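Local coordinates for protein DELTA1-pyrroline-2-carboxylate reductase (Thermococcus litoralis DSM 5473, PDB 6T3E) that probably reduces delta1-pyrroline-2-carboxylate to L-proline with a nicotinamide adenine dinucleotide cofactor such as NADH, as a member of the ornithine cyclodeaminase/mu-crystallin family, at residues A210-A213 against T214-D218. Numbering follows the deposited sequence.
Sequences AREA and TEKSD
With chi1 at -178°, Glu212 carries its CG anti to the backbone N and runs straight on to the carboxylate, while Lys216, its CG anti to the carbonyl carbon, turns at chi3. The two chains thereby lie side by side and point the same way, CG of Glu212 packed 3.5 Å from CD of Lys216. Beyond this aliphatic contact a salt bridge closes: NZ of Lys216 donates to OE1 of Glu212 over 3.1 Å, meeting the anti side of the carboxylate slightly out of its plane. A methionine in place of Lys216 would probably leave the Glu212 carboxylate without its positive mate and freer to turn. One residue earlier on each side, Arg211 and Glu215 make a second i to i+4 salt bridge of different shape. Their guanidinium and carboxylate planes stand 61° apart, and NE of Arg211 reaches OE1 of Glu215 at 3.2 Å with an N-H...O angle of only 122°, a weak hydrogen bond within the ion pair. Both pairs ride on the short helix 210-215, which joins the edge strand 203-206 to strand 219-222 in the parallel, Rossmann-type sheet of the NADH-binding half; the side chain of Ala210 is about 6 Å from the bound NADH. Main-chain i to i+4 bonds run from Glu215 N to Arg211 O (2.9 Å) and from Lys216 N to Glu212 O (3.2 Å). On the buried side, Ala210 O accepts hydrogen bonds from both the amide N and OG1 of Thr214, from opposite faces of its carbonyl plane, the hydroxyl at 2.9 Å. Past the helix, Asp218 forms salt bridges with Arg148 and Arg237.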
loop_
_atom_site.group_PDB
_atom_site.type_symbol
_atom_site.label_atom_id
_atom_site.label_comp_id
_atom_site.label_asym_id
_atom_site.label_seq_id
_atom_site.Cartn_x
_atom_site.Cartn_y
_atom_site.Cartn_z
ATOM N N ALA B 210 17.663 28.406 -17.264
ATOM C CA ALA B 210 16.406 27.757 -17.629
ATOM C C ALA B 210 15.712 28.492 -18.769
ATOM O O ALA B 210 15.043 27.857 -19.595
ATOM C CB ALA B 210 15.481 27.671 -16.410
ATOM N N ARG B 211 15.898 29.818 -18.853
ATOM C CA ARG B 211 15.286 30.597 -19.925
ATOM C C ARG B 211 15.733 30.095 -21.291
ATOM O O ARG B 211 14.907 29.869 -22.186
ATOM C CB ARG B 211 15.650 32.073 -19.767
ATOM C CG ARG B 211 15.050 32.996 -20.816
ATOM C CD ARG B 211 14.730 34.376 -20.232
ATOM N NE ARG B 211 13.851 35.157 -21.102
ATOM C CZ ARG B 211 13.904 36.477 -21.250
ATOM N NH1 ARG B 211 14.793 37.196 -20.582
ATOM N NH2 ARG B 211 13.053 37.081 -22.067
ATOM N N GLU B 212 17.035 29.880 -21.459
ATOM C CA GLU B 212 17.565 29.473 -22.756
ATOM C C GLU B 212 17.066 28.090 -23.157
ATOM O O GLU B 212 16.695 27.872 -24.315
ATOM C CB GLU B 212 19.096 29.503 -22.731
ATOM C CG GLU B 212 19.730 29.141 -24.056
ATOM C CD GLU B 212 21.231 29.226 -24.007
ATOM O OE1 GLU B 212 21.896 28.705 -24.931
ATOM O OE2 GLU B 212 21.744 29.814 -23.028
ATOM N N ALA B 213 17.063 27.138 -22.222
ATOM C CA ALA B 213 16.578 25.801 -22.543
ATOM C C ALA B 213 15.108 25.832 -22.933
ATOM O O ALA B 213 14.681 25.090 -23.821
ATOM C CB ALA B 213 16.796 24.859 -21.362
ATOM N N THR B 214 14.320 26.704 -22.295
ATOM C CA THR B 214 12.898 26.784 -22.616
ATOM C C THR B 214 12.663 27.464 -23.965
ATOM O O THR B 214 11.850 26.994 -24.770
ATOM C CB THR B 214 12.166 27.519 -21.491
ATOM O OG1 THR B 214 12.436 26.861 -20.246
ATOM C CG2 THR B 214 10.661 27.552 -21.733
ATOM N N GLU B 215 13.397 28.542 -24.247
ATOM C CA GLU B 215 13.157 29.314 -25.461
ATOM C C GLU B 215 13.503 28.528 -26.718
ATOM O O GLU B 215 12.846 28.697 -27.752
ATOM C CB GLU B 215 13.960 30.614 -25.425
ATOM C CG GLU B 215 13.164 31.814 -24.930
ATOM C CD GLU B 215 14.038 33.008 -24.600
ATOM O OE1 GLU B 215 13.510 33.981 -24.024
ATOM O OE2 GLU B 215 15.246 32.976 -24.920
ATOM N N LYS B 216 14.518 27.668 -26.659
ATOM C CA LYS B 216 15.001 26.982 -27.848
ATOM C C LYS B 216 14.403 25.595 -28.031
ATOM O O LYS B 216 14.789 24.893 -28.970
ATOM C CB LYS B 216 16.528 26.881 -27.811
ATOM C CG LYS B 216 17.220 28.217 -27.738
ATOM C CD LYS B 216 18.622 28.077 -27.200
ATOM C CE LYS B 216 19.623 27.809 -28.309
ATOM N NZ LYS B 216 20.999 28.071 -27.818
ATOM N N SER B 217 13.463 25.197 -27.178
ATOM C CA SER B 217 12.939 23.838 -27.168
ATOM C C SER B 217 11.803 23.649 -28.166
ATOM O O SER B 217 10.906 24.490 -28.279
ATOM C CB SER B 217 12.427 23.479 -25.774
ATOM O OG SER B 217 13.488 23.313 -24.861
ATOM N N ASP B 218 11.831 22.516 -28.866
ATOM C CA ASP B 218 10.632 22.006 -29.520
ATOM C C ASP B 218 9.841 21.122 -28.558
ATOM O O ASP B 218 8.605 21.156 -28.558
ATOM C CB ASP B 218 11.007 21.230 -30.789
ATOM C CG ASP B 218 11.554 22.128 -31.906
ATOM O OD1 ASP B 218 11.034 23.254 -32.103
ATOM O OD2 ASP B 218 12.513 21.704 -32.589
#